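Local coordinates for protein-L-isoaspartate O-methyltransferase beta-aspartate methyltransferase (Plasmodium falciparum, PDB 2PBF), which probably methylates L-isoaspartyl residues of damaged proteins, using S-adenosyl-L-methionine as methyl donor, as the first step of their repair, at residues T60-P64 and H65-L69; S91-L94 and T95-A99; L175-I178 and L179-L183; I145-I149 and Y150-E154; E17-K20 and R21-I24. All coordinates share one frame; numbering follows the deposited sequence.

Along the chain the order is contact 5, 1, 2, 4, 3, each closing before the next opens. Contacts 1, 2 and 4 line the S-adenosyl-L-homocysteine site: residues 60-69 and 91-99 hold its carboxylate, and their centres lie about 11 Å apart, whereas residues 145-154, whose centre is about 24 Å from that of contact 1, take the adenine on the other side of the chain's centre. Contact 5, at the end of helix 12-21, packs on helix 64-74 of contact 1. Contact 3, on helix 177-182, touches contact 4 through Ile-178 and Leu-179. Contacts 2, 3 and 4 belong to the Rossmann-like core built round the seven-stranded sheet, and the ligand stretches from contacts 1 and 2 to contact 4.

Contact 1. Residues T60-P64 and H65-L69; sequences TISAP and HMHAL. With SAH (S-adenosyl-L-homocysteine), chain C.
Ala-63 and His-65 meet through a CH-pi contact at the start of helix 64-74. The CB of Ala-63 stands over one face of the His-65 imidazole, 3.7 Å from the ring centroid and 20° off its normal. The ring folds back there because CG sits between the backbone N and the carbonyl carbon (chi1 63°); its ND1 is hydrogen-bonded to Asp-50 OD2.

Backbone bonds build the first turn. Ala-63, the N-cap residue, uses its O twice: Met-66 N approaches from above the carbonyl plane at 2.9 Å, while His-67 N lies in that plane at 3.2 Å. Pro-64 O receives Ala-68 N.

The polar contacts to S-adenosyl-L-homocysteine come from both segments. His-67 NE2 donates to the ligand carboxylate O at 2.7 Å, nearly straight at 167°, and Ser-62 N reaches the same oxygen at 3.0 Å. Two donors therefore grip one oxygen, which probably limits the carboxylate's movement.

Packing around the His-67 ring completes the site. CG1 of Ile-61 lies at its edge, near the ring plane, 3.7 Å from CE1, and the two side chains cross at about a right angle; Tyr-93 stacks on the ring. Together the end of strand 59-61 and the N-terminal turn of helix 64-74 form the amino-acid end of the ligand pocket in this PCMT-family methyltransferase.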
# COMPACT_ATOMS: atom_id res chain seq x y z
N THR A 60 -5.35 2.93 -12.02
CA THR A 60 -6.56 2.78 -11.25
C THR A 60 -6.23 2.75 -9.76
O THR A 60 -5.12 2.38 -9.35
CB THR A 60 -7.29 1.47 -11.65
OG1 THR A 60 -6.40 0.37 -11.46
CG2 THR A 60 -7.74 1.51 -13.14
N ILE A 61 -7.19 3.18 -8.95
CA ILE A 61 -7.20 2.82 -7.54
C ILE A 61 -7.60 1.34 -7.56
O ILE A 61 -8.50 0.95 -8.30
CB ILE A 61 -8.21 3.68 -6.74
CG1 ILE A 61 -8.23 3.28 -5.25
CG2 ILE A 61 -9.60 3.57 -7.34
CD1 ILE A 61 -9.06 4.24 -4.37
N SER A 62 -6.92 0.51 -6.78
CA SER A 62 -7.22 -0.93 -6.79
C SER A 62 -8.65 -1.27 -6.30
O SER A 62 -9.30 -0.47 -5.61
CB SER A 62 -6.17 -1.70 -6.00
OG SER A 62 -4.86 -1.39 -6.47
N ALA A 63 -9.13 -2.44 -6.71
CA ALA A 63 -10.37 -2.96 -6.19
C ALA A 63 -10.25 -3.08 -4.68
O ALA A 63 -9.18 -3.41 -4.17
CB ALA A 63 -10.70 -4.29 -6.81
N PRO A 64 -11.33 -2.73 -3.96
CA PRO A 64 -11.33 -2.92 -2.53
C PRO A 64 -10.83 -4.32 -2.07
O PRO A 64 -10.16 -4.38 -1.05
CB PRO A 64 -12.79 -2.69 -2.15
CG PRO A 64 -13.32 -1.75 -3.19
CD PRO A 64 -12.57 -2.08 -4.45
N HIS A 65 -11.10 -5.39 -2.81
CA HIS A 65 -10.67 -6.73 -2.37
C HIS A 65 -9.14 -6.83 -2.41
O HIS A 65 -8.55 -7.55 -1.61
CB HIS A 65 -11.35 -7.87 -3.14
CG HIS A 65 -11.04 -7.90 -4.60
ND1 HIS A 65 -11.99 -7.68 -5.57
CD2 HIS A 65 -9.87 -8.06 -5.26
CE1 HIS A 65 -11.43 -7.73 -6.76
NE2 HIS A 65 -10.14 -7.95 -6.60
N MET A 66 -8.52 -6.08 -3.32
CA MET A 66 -7.07 -6.08 -3.42
C MET A 66 -6.42 -5.31 -2.30
O MET A 66 -5.39 -5.77 -1.80
CB MET A 66 -6.57 -5.58 -4.77
CG MET A 66 -6.54 -6.63 -5.88
SD MET A 66 -6.00 -8.33 -5.39
CE MET A 66 -4.43 -8.02 -4.58
N HIS A 67 -7.02 -4.17 -1.91
CA HIS A 67 -6.57 -3.45 -0.72
C HIS A 67 -6.76 -4.35 0.50
O HIS A 67 -5.86 -4.45 1.36
CB HIS A 67 -7.35 -2.14 -0.48
CG HIS A 67 -7.09 -1.05 -1.49
ND1 HIS A 67 -8.07 -0.16 -1.86
CD2 HIS A 67 -5.97 -0.69 -2.17
CE1 HIS A 67 -7.58 0.69 -2.75
NE2 HIS A 67 -6.30 0.41 -2.94
N ALA A 68 -7.94 -4.98 0.60
CA ALA A 68 -8.25 -5.79 1.78
C ALA A 68 -7.26 -6.95 1.93
O ALA A 68 -6.76 -7.19 3.02
CB ALA A 68 -9.67 -6.32 1.72
N LEU A 69 -6.99 -7.63 0.82
CA LEU A 69 -6.11 -8.78 0.81
C LEU A 69 -4.67 -8.40 1.16
O LEU A 69 -4.03 -9.07 1.96
CB LEU A 69 -6.19 -9.50 -0.55
CG LEU A 69 -4.97 -10.34 -0.97
CD1 LEU A 69 -4.90 -11.72 -0.28
CD2 LEU A 69 -4.99 -10.51 -2.45
N SAH C . -2.15 1.39 -4.00
CA SAH C . -2.60 2.18 -5.17
CB SAH C . -2.28 1.41 -6.43
CG SAH C . -2.29 2.38 -7.61
SD SAH C . -1.89 1.55 -9.15
C SAH C . -4.09 2.54 -5.13
O SAH C . -4.91 1.67 -4.82
OXT SAH C . -4.48 3.71 -5.40
C5' SAH C . -0.10 1.47 -8.90
C4' SAH C . 0.63 2.81 -8.81
O4' SAH C . 2.00 2.53 -8.94
C3' SAH C . 0.31 3.84 -9.88
O3' SAH C . -0.17 5.02 -9.25
C2' SAH C . 1.63 4.07 -10.60
O2' SAH C . 1.80 5.42 -10.98
C1' SAH C . 2.63 3.65 -9.55
N9 SAH C . 3.94 3.19 -10.05
C8 SAH C . 4.16 2.44 -11.17
N7 SAH C . 5.49 2.19 -11.24
C5 SAH C . 6.13 2.77 -10.21
C6 SAH C . 7.47 2.85 -9.83
N6 SAH C . 8.44 2.28 -10.53
N1 SAH C . 7.81 3.51 -8.68
C2 SAH C . 6.83 4.12 -7.92
N3 SAH C . 5.52 4.05 -8.32
C4 SAH C . 5.16 3.39 -9.44

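Contact 2. Residues S91-L94 and T95-A99; sequences SGYL and TVCMA. With SAH (S-adenosyl-L-homocysteine), chain C.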
# COMPACT_ATOMS: atom_id res chain seq x y z
N SER A 91 -3.72 6.52 -5.37
CA SER A 91 -4.73 7.32 -4.69
C SER A 91 -4.35 7.67 -3.23
O SER A 91 -5.00 8.54 -2.62
CB SER A 91 -6.06 6.57 -4.67
OG SER A 91 -5.96 5.48 -3.77
N GLY A 92 -3.33 7.00 -2.70
CA GLY A 92 -2.92 7.10 -1.27
C GLY A 92 -3.83 6.30 -0.34
O GLY A 92 -3.68 6.36 0.88
N TYR A 93 -4.76 5.55 -0.91
CA TYR A 93 -5.75 4.81 -0.09
C TYR A 93 -5.06 3.91 0.93
O TYR A 93 -5.28 3.98 2.16
CB TYR A 93 -6.78 4.00 -0.95
CG TYR A 93 -7.78 3.35 -0.01
CD1 TYR A 93 -8.90 4.08 0.44
CD2 TYR A 93 -7.55 2.07 0.53
CE1 TYR A 93 -9.79 3.53 1.35
CE2 TYR A 93 -8.45 1.51 1.44
CZ TYR A 93 -9.57 2.26 1.85
OH TYR A 93 -10.46 1.74 2.78
N LEU A 94 -4.17 3.07 0.41
CA LEU A 94 -3.50 2.09 1.24
C LEU A 94 -2.47 2.72 2.19
O LEU A 94 -2.26 2.21 3.30
CB LEU A 94 -2.89 0.95 0.41
CG LEU A 94 -2.75 -0.36 1.20
CD1 LEU A 94 -4.09 -1.07 1.49
CD2 LEU A 94 -1.91 -1.25 0.42
N THR A 95 -1.85 3.82 1.75
CA THR A 95 -0.91 4.55 2.59
C THR A 95 -1.56 5.09 3.87
O THR A 95 -1.00 4.94 4.95
CB THR A 95 -0.22 5.73 1.82
OG1 THR A 95 -0.15 5.40 0.44
CG2 THR A 95 1.17 5.93 2.34
N VAL A 96 -2.72 5.70 3.72
CA VAL A 96 -3.54 6.13 4.86
C VAL A 96 -3.97 4.95 5.74
O VAL A 96 -3.93 5.04 6.97
CB VAL A 96 -4.75 6.97 4.36
CG1 VAL A 96 -5.65 7.41 5.51
CG2 VAL A 96 -4.23 8.20 3.61
N CYS A 97 -4.37 3.84 5.13
CA CYS A 97 -4.65 2.63 5.89
C CYS A 97 -3.43 2.27 6.76
O CYS A 97 -3.58 2.00 7.95
CB CYS A 97 -5.07 1.46 4.95
SG CYS A 97 -6.81 1.51 4.39
N MET A 98 -2.23 2.31 6.20
CA MET A 98 -1.03 2.06 7.00
C MET A 98 -0.81 3.07 8.13
O MET A 98 -0.48 2.68 9.24
CB MET A 98 0.22 2.01 6.12
CG MET A 98 0.32 0.85 5.16
SD MET A 98 1.77 1.16 4.11
CE MET A 98 1.83 -0.39 3.26
N ALA A 99 -0.98 4.37 7.83
CA ALA A 99 -0.89 5.44 8.84
C ALA A 99 -1.85 5.22 10.01
O ALA A 99 -1.52 5.53 11.16
CB ALA A 99 -1.18 6.81 8.19
N SAH C . -2.15 1.39 -4.00
CA SAH C . -2.60 2.18 -5.17
CB SAH C . -2.28 1.41 -6.43
CG SAH C . -2.29 2.38 -7.61
SD SAH C . -1.89 1.55 -9.15
C SAH C . -4.09 2.54 -5.13
O SAH C . -4.91 1.67 -4.82
OXT SAH C . -4.48 3.71 -5.40
C5' SAH C . -0.10 1.47 -8.90
C4' SAH C . 0.63 2.81 -8.81
O4' SAH C . 2.00 2.53 -8.94
C3' SAH C . 0.31 3.84 -9.88
O3' SAH C . -0.17 5.02 -9.25
C2' SAH C . 1.63 4.07 -10.60
O2' SAH C . 1.80 5.42 -10.98
C1' SAH C . 2.63 3.65 -9.55
N9 SAH C . 3.94 3.19 -10.05
C8 SAH C . 4.16 2.44 -11.17
N7 SAH C . 5.49 2.19 -11.24
C5 SAH C . 6.13 2.77 -10.21
C6 SAH C . 7.47 2.85 -9.83
N6 SAH C . 8.44 2.28 -10.53
N1 SAH C . 7.81 3.51 -8.68
C2 SAH C . 6.83 4.12 -7.92
N3 SAH C . 5.52 4.05 -8.32
C4 SAH C . 5.16 3.39 -9.44
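Tyr-93 and Cys-97 touch one turn apart at the start of helix 93-101, the helix of a beta-alpha-beta unit between strands 83-87 and 111-116 in the Rossmann-like methyltransferase core. The sulfur meets the ring obliquely: SG is 3.4 Å from Tyr-93 CE2, and the line from SG to the ring centroid runs 42° off the ring normal, a Cys sulfur-aromatic contact. With CG anti to the backbone N (chi1 -177°), the Tyr-93 side chain leaves the helix so that its CE2 comes back to Cys-97 SG. The backbone joins the same two residues, Cys-97 N donating to Tyr-93 O.

Leu-94 CD1 only grazes Cys-97 CB, whereas the CG of Met-98 rests 3.5 Å from Leu-94 O. Val-96 N bonds to Gly-92 O almost straight, at 176°, and Val-96 CG2 lies 3.3 Å from that oxygen. Gly-92 is the N-cap residue and has positive phi.

Further out, several partners fix these side chains. Tyr-93 OH bonds to Val-37 O, while Leu-94 and Cys-97 rest on Leu-71 of helix 64-74. Thr-95 OG1 bonds to Asp-86 of strand 83-87.

Before the helix, Ser-91 OG accepts from Tyr-93 N at 3.1 Å, making an ST turn. That bond probably orients the hydroxyl, which donates to the S-adenosyl-L-homocysteine carboxylate: Ser-91 OG reaches OXT at 2.8 Å, and Ser-91 N reaches the same OXT at 2.9 Å.

Contact 3. Residues L175-I178 and L179-L183; sequences LPEI and LVDLL
Val-180 meets both Leu-175 and Glu-177, and can be followed outward from the helix. Its CB lies 3.3 Å from Glu-177 O, against the preceding turn. From there CG1, anti to the backbone N (chi1 165°), reaches Glu-177 OE2 at 3.3 Å. The other branch, CG2, runs to Leu-175 CD1 at 3.4 Å, tighter than usual for two methyl carbons; these two side chains cross at about a right angle. Glu-177 bends at chi2 (48°), which folds its carboxylate back over the valine. Its OE2 also comes within 3.8 Å of Asp-181 OD1, a pair of like charges that is probably eased by the salt bridge of Asp-181 with Lys-157.

Among the buried residues, Pro-176 CG packs against Leu-179 CD1 at 3.8 Å. Separately, Ile-178 and Leu-182 lie side by side, pointing the same way, with Ile-178 CG1 3.9 Å from Leu-182 CG.

The backbone bonds are firmer later in the turn: Pro-176 O receives only weak bonds from Leu-179 N and Val-180 N, but Asp-181 N reaches Glu-177 O at 2.8 Å. Leu-179 rests on strands 163-168 and 187-195, the parallel neighbours between which this short helix lies along the chain, in the Rossmann-like sheet.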
# COMPACT_ATOMS: atom_id res chain seq x y z
N LEU A 175 11.66 -9.38 -9.09
CA LEU A 175 11.78 -8.90 -7.71
C LEU A 175 12.87 -7.86 -7.56
O LEU A 175 14.05 -8.20 -7.59
CB LEU A 175 12.11 -10.07 -6.77
CG LEU A 175 11.78 -10.05 -5.27
CD1 LEU A 175 12.94 -10.62 -4.50
CD2 LEU A 175 11.41 -8.66 -4.72
N PRO A 176 12.49 -6.58 -7.36
CA PRO A 176 13.55 -5.58 -7.36
C PRO A 176 14.40 -5.73 -6.10
O PRO A 176 13.88 -5.83 -5.00
CB PRO A 176 12.80 -4.25 -7.39
CG PRO A 176 11.36 -4.61 -7.75
CD PRO A 176 11.17 -5.96 -7.14
N GLU A 177 15.72 -5.78 -6.29
CA GLU A 177 16.65 -6.07 -5.19
C GLU A 177 16.69 -4.96 -4.12
O GLU A 177 16.87 -5.26 -2.94
CB GLU A 177 18.04 -6.39 -5.77
CG GLU A 177 19.02 -7.08 -4.82
CD GLU A 177 18.43 -8.28 -4.08
OE1 GLU A 177 17.48 -8.92 -4.59
OE2 GLU A 177 18.93 -8.58 -2.96
N ILE A 178 16.50 -3.71 -4.53
CA ILE A 178 16.27 -2.61 -3.59
C ILE A 178 15.19 -2.92 -2.55
O ILE A 178 15.39 -2.68 -1.35
CB ILE A 178 15.93 -1.26 -4.28
CG1 ILE A 178 15.68 -0.20 -3.21
CG2 ILE A 178 14.72 -1.37 -5.23
CD1 ILE A 178 15.80 1.20 -3.69
N LEU A 179 14.05 -3.44 -3.00
CA LEU A 179 12.98 -3.76 -2.06
C LEU A 179 13.46 -4.83 -1.09
O LEU A 179 13.16 -4.76 0.09
CB LEU A 179 11.66 -4.11 -2.78
CG LEU A 179 11.08 -2.97 -3.66
CD1 LEU A 179 9.89 -3.39 -4.47
CD2 LEU A 179 10.73 -1.75 -2.86
N VAL A 180 14.25 -5.78 -1.58
CA VAL A 180 14.90 -6.77 -0.70
C VAL A 180 15.86 -6.11 0.29
O VAL A 180 15.97 -6.53 1.44
CB VAL A 180 15.61 -7.91 -1.51
CG1 VAL A 180 16.57 -8.72 -0.64
CG2 VAL A 180 14.59 -8.81 -2.14
N ASP A 181 16.56 -5.08 -0.15
CA ASP A 181 17.51 -4.39 0.74
C ASP A 181 16.84 -3.44 1.72
O ASP A 181 17.39 -3.13 2.76
CB ASP A 181 18.57 -3.65 -0.08
CG ASP A 181 19.49 -4.60 -0.82
OD1 ASP A 181 19.52 -5.81 -0.48
OD2 ASP A 181 20.18 -4.14 -1.75
N LEU A 182 15.65 -2.98 1.37
CA LEU A 182 14.91 -2.03 2.20
C LEU A 182 14.20 -2.78 3.31
O LEU A 182 13.72 -2.17 4.25
CB LEU A 182 13.93 -1.22 1.36
CG LEU A 182 14.50 -0.08 0.49
CD1 LEU A 182 13.37 0.66 -0.19
CD2 LEU A 182 15.37 0.90 1.27
N LEU A 183 14.19 -4.10 3.22
CA LEU A 183 13.42 -4.95 4.10
C LEU A 183 14.15 -5.23 5.42
O LEU A 183 15.31 -5.66 5.42
CB LEU A 183 13.09 -6.24 3.35
CG LEU A 183 12.05 -7.22 3.89
CD1 LEU A 183 10.69 -6.54 4.04
CD2 LEU A 183 11.97 -8.43 2.96

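Contact 4. Residues I145-I149 and Y150-E154; sequences IHKNI and YQVNE. With SAH (S-adenosyl-L-homocysteine), chain C.
At the adenine end of the S-adenosyl-L-homocysteine pocket, Asn-148 and Tyr-150 meet in the loop that follows strand 142-146. Asn-148 OD1 accepts from Tyr-150 N at 2.8 Å and also from the adenine N6 at 2.8 Å. The first bond is straight, at 165°, with its donor tilted from the amide carbonyl plane; the second is more bent, at 137°. Two donors thus share one oxygen, while ND2 of Asn-148 bonds to Lys-225 O, and this fixes the rotation of the amide.

Ile-149 N adds a bond to adenine N1 at 3.1 Å. N6 donating and N1 accepting is a pairing that reads the adenine edge, and it lies beyond the C-terminal end of a parallel strand, as is usual for Rossmann-like folds. CG2 of Ile-149 stands over one face of the Tyr-150 ring, 4.0 Å from CD2.

The loop turns back as Gln-151 N donates to Asn-148 O, and Gln-151 NE2 comes 3.4 Å from Asn-148 CB. Lys-147, bent at chi2 and chi3, lays CE 3.7 Å from Val-152 CG2 and carries NZ to a salt bridge with Glu-156. A water donates to both Ile-149 O and Val-152 O.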
# COMPACT_ATOMS: atom_id res chain seq x y z
N ILE A 145 5.79 10.90 -1.40
CA ILE A 145 6.91 11.39 -2.19
C ILE A 145 6.71 11.09 -3.69
O ILE A 145 6.28 10.00 -4.04
CB ILE A 145 8.25 10.70 -1.73
CG1 ILE A 145 8.44 10.78 -0.21
CG2 ILE A 145 9.45 11.27 -2.41
CD1 ILE A 145 8.18 12.15 0.40
N HIS A 146 7.02 12.06 -4.54
CA HIS A 146 7.15 11.83 -5.99
C HIS A 146 8.48 11.13 -6.31
O HIS A 146 9.53 11.76 -6.32
CB HIS A 146 7.03 13.14 -6.75
CG HIS A 146 7.11 12.99 -8.24
ND1 HIS A 146 7.51 14.02 -9.06
CD2 HIS A 146 6.87 11.93 -9.04
CE1 HIS A 146 7.49 13.61 -10.31
NE2 HIS A 146 7.11 12.34 -10.33
N LYS A 147 8.42 9.83 -6.57
CA LYS A 147 9.62 9.02 -6.72
C LYS A 147 9.35 7.69 -7.40
O LYS A 147 8.39 6.99 -7.08
CB LYS A 147 10.25 8.75 -5.34
CG LYS A 147 11.58 7.99 -5.37
CD LYS A 147 12.73 8.98 -5.23
CE LYS A 147 13.94 8.58 -6.03
NZ LYS A 147 15.07 9.51 -5.69
N ASN A 148 10.23 7.32 -8.31
CA ASN A 148 10.27 5.99 -8.87
C ASN A 148 11.20 5.13 -8.02
O ASN A 148 12.34 5.53 -7.76
CB ASN A 148 10.78 6.03 -10.31
CG ASN A 148 10.68 4.69 -11.00
OD1 ASN A 148 10.93 3.63 -10.41
ND2 ASN A 148 10.30 4.73 -12.27
N ILE A 149 10.72 3.96 -7.62
CA ILE A 149 11.45 3.08 -6.72
C ILE A 149 12.78 2.62 -7.33
O ILE A 149 13.73 2.28 -6.61
CB ILE A 149 10.56 1.88 -6.30
CG1 ILE A 149 11.24 1.03 -5.22
CG2 ILE A 149 10.17 1.01 -7.51
CD1 ILE A 149 11.52 1.74 -3.91
N TYR A 150 12.83 2.62 -8.66
CA TYR A 150 13.99 2.15 -9.44
C TYR A 150 15.04 3.25 -9.60
O TYR A 150 16.10 3.03 -10.18
CB TYR A 150 13.54 1.68 -10.83
CG TYR A 150 12.85 0.32 -10.86
CD1 TYR A 150 13.55 -0.85 -10.58
CD2 TYR A 150 11.51 0.21 -11.22
CE1 TYR A 150 12.93 -2.10 -10.62
CE2 TYR A 150 10.87 -1.02 -11.27
CZ TYR A 150 11.58 -2.17 -10.98
OH TYR A 150 10.95 -3.38 -11.04
N GLN A 151 14.73 4.44 -9.10
CA GLN A 151 15.65 5.58 -9.20
C GLN A 151 16.13 6.04 -7.82
O GLN A 151 16.39 7.21 -7.61
CB GLN A 151 15.00 6.72 -9.97
CG GLN A 151 14.63 6.31 -11.38
CD GLN A 151 14.23 7.50 -12.23
OE1 GLN A 151 15.04 8.02 -13.01
NE2 GLN A 151 12.98 7.94 -12.08
N VAL A 152 16.26 5.08 -6.92
CA VAL A 152 16.68 5.34 -5.55
C VAL A 152 18.13 4.90 -5.41
O VAL A 152 18.43 3.70 -5.32
CB VAL A 152 15.73 4.63 -4.52
CG1 VAL A 152 16.27 4.70 -3.10
CG2 VAL A 152 14.32 5.24 -4.57
N ASN A 153 19.03 5.88 -5.42
CA ASN A 153 20.47 5.63 -5.33
C ASN A 153 20.94 5.20 -3.94
O ASN A 153 20.13 5.11 -3.00
CB ASN A 153 21.25 6.87 -5.79
CG ASN A 153 20.94 8.09 -4.96
OD1 ASN A 153 21.07 8.08 -3.74
ND2 ASN A 153 20.53 9.17 -5.62
N GLU A 154 22.24 4.93 -3.82
CA GLU A 154 22.84 4.45 -2.58
C GLU A 154 22.59 5.37 -1.40
O GLU A 154 22.32 4.89 -0.29
CB GLU A 154 24.34 4.20 -2.74
CG GLU A 154 24.71 2.88 -3.45
CD GLU A 154 24.23 1.62 -2.71
OE1 GLU A 154 24.19 1.61 -1.46
OE2 GLU A 154 23.91 0.62 -3.40
N SAH C . -2.15 1.39 -4.00
CA SAH C . -2.60 2.18 -5.17
CB SAH C . -2.28 1.41 -6.43
CG SAH C . -2.29 2.38 -7.61
SD SAH C . -1.89 1.55 -9.15
C SAH C . -4.09 2.54 -5.13
O SAH C . -4.91 1.67 -4.82
OXT SAH C . -4.48 3.71 -5.40
C5' SAH C . -0.10 1.47 -8.90
C4' SAH C . 0.63 2.81 -8.81
O4' SAH C . 2.00 2.53 -8.94
C3' SAH C . 0.31 3.84 -9.88
O3' SAH C . -0.17 5.02 -9.25
C2' SAH C . 1.63 4.07 -10.60
O2' SAH C . 1.80 5.42 -10.98
C1' SAH C . 2.63 3.65 -9.55
N9 SAH C . 3.94 3.19 -10.05
C8 SAH C . 4.16 2.44 -11.17
N7 SAH C . 5.49 2.19 -11.24
C5 SAH C . 6.13 2.77 -10.21
C6 SAH C . 7.47 2.85 -9.83
N6 SAH C . 8.44 2.28 -10.53
N1 SAH C . 7.81 3.51 -8.68
C2 SAH C . 6.83 4.12 -7.92
N3 SAH C . 5.52 4.05 -8.32
C4 SAH C . 5.16 3.39 -9.44
O HOH W 1 16.50 1.67 -6.75

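Contact 5. Residues E17-K20 and R21-I24; sequences ENLK and RRGI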
# COMPACT_ATOMS: atom_id res chain seq x y z
N GLU A 17 -18.80 -4.71 4.83
CA GLU A 17 -19.69 -5.82 5.18
C GLU A 17 -19.87 -6.82 4.04
O GLU A 17 -19.99 -8.00 4.29
CB GLU A 17 -21.04 -5.26 5.63
CG GLU A 17 -21.01 -4.67 7.03
CD GLU A 17 -20.67 -5.71 8.10
OE1 GLU A 17 -20.48 -5.31 9.28
OE2 GLU A 17 -20.61 -6.92 7.76
N ASN A 18 -19.89 -6.33 2.79
CA ASN A 18 -19.97 -7.20 1.60
C ASN A 18 -18.72 -8.06 1.41
O ASN A 18 -18.81 -9.26 1.16
CB ASN A 18 -20.31 -6.40 0.32
CG ASN A 18 -20.03 -7.18 -0.98
OD1 ASN A 18 -18.99 -7.00 -1.62
ND2 ASN A 18 -20.96 -8.04 -1.37
N LEU A 19 -17.55 -7.44 1.57
CA LEU A 19 -16.26 -8.16 1.58
C LEU A 19 -16.16 -9.21 2.70
O LEU A 19 -15.62 -10.30 2.48
CB LEU A 19 -15.08 -7.18 1.65
CG LEU A 19 -14.96 -6.12 0.55
CD1 LEU A 19 -13.64 -5.33 0.64
CD2 LEU A 19 -15.12 -6.75 -0.83
N LYS A 20 -16.68 -8.89 3.88
CA LYS A 20 -16.75 -9.86 4.97
C LYS A 20 -17.64 -11.06 4.63
O LYS A 20 -17.19 -12.19 4.77
CB LYS A 20 -17.23 -9.22 6.26
CG LYS A 20 -16.11 -8.98 7.26
CD LYS A 20 -16.56 -8.04 8.39
CE LYS A 20 -17.42 -8.76 9.42
NZ LYS A 20 -18.00 -7.80 10.40
N ARG A 21 -18.87 -10.80 4.18
CA ARG A 21 -19.78 -11.86 3.71
C ARG A 21 -19.13 -12.74 2.65
O ARG A 21 -19.31 -13.98 2.62
CB ARG A 21 -21.11 -11.27 3.21
CG ARG A 21 -21.99 -10.67 4.33
CD ARG A 21 -23.45 -10.41 3.88
NE ARG A 21 -23.55 -9.85 2.53
CZ ARG A 21 -23.70 -8.55 2.26
NH1 ARG A 21 -23.80 -7.66 3.25
NH2 ARG A 21 -23.77 -8.13 0.99
N ARG A 22 -18.34 -12.13 1.79
CA ARG A 22 -17.68 -12.88 0.74
C ARG A 22 -16.38 -13.50 1.23
O ARG A 22 -15.72 -14.22 0.49
CB ARG A 22 -17.45 -11.98 -0.47
CG ARG A 22 -18.73 -11.58 -1.18
CD ARG A 22 -18.45 -11.22 -2.61
NE ARG A 22 -17.87 -9.89 -2.76
CZ ARG A 22 -16.93 -9.56 -3.65
NH1 ARG A 22 -16.43 -10.45 -4.48
NH2 ARG A 22 -16.48 -8.32 -3.69
N GLY A 23 -16.04 -13.23 2.49
CA GLY A 23 -14.85 -13.81 3.11
C GLY A 23 -13.54 -13.21 2.62
O GLY A 23 -12.50 -13.82 2.78
N ILE A 24 -13.62 -12.01 2.04
CA ILE A 24 -12.46 -11.25 1.55
C ILE A 24 -11.80 -10.56 2.75
O ILE A 24 -10.58 -10.53 2.87
CB ILE A 24 -12.88 -10.25 0.43
CG1 ILE A 24 -13.22 -11.03 -0.83
CG2 ILE A 24 -11.78 -9.21 0.16
CD1 ILE A 24 -14.28 -10.39 -1.69
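With CG anti to the backbone N of Asn-18 (chi1 165°) and the Arg-22 chain bent at chi3 (-77°), the amide and the guanidinium meet over the last turn of helix 12-21, which ends in a Schellman motif. Arg-22 NE donates to Asn-18 OD1 at 3.3 Å; the oxygen lies at the guanidinium edge, near its plane, while the donor stands above the amide carbonyl plane. The two flat groups are turned 33° apart. Arg-22 NH2 has a further partner in the salt bridge to Asp-50, which probably steadies the whole group.

Arg-21 is also bent at chi3 and lays one face of its guanidinium over Asn-18 CA.

In the Schellman turn, Gly-23 has positive phi. Its N bonds to Lys-20 O at 2.8 Å, and Ile-24 N reaches back to Leu-19 O at 2.7 Å, closing the helix end. Arg-21 N and Arg-22 N keep the preceding bonds to Glu-17 O and Asn-18 O.

Ile-24, just after the glycine, and Leu-19, in the last turn, both touch helix 64-74, Leu-19 at Pro-64 and Ile-24 at Ala-68. Ile-24 CD1 rests over the centre of the Arg-22 guanidinium, 3.4 Å above its plane, and lies 3.8 Å from Leu-19 CD2.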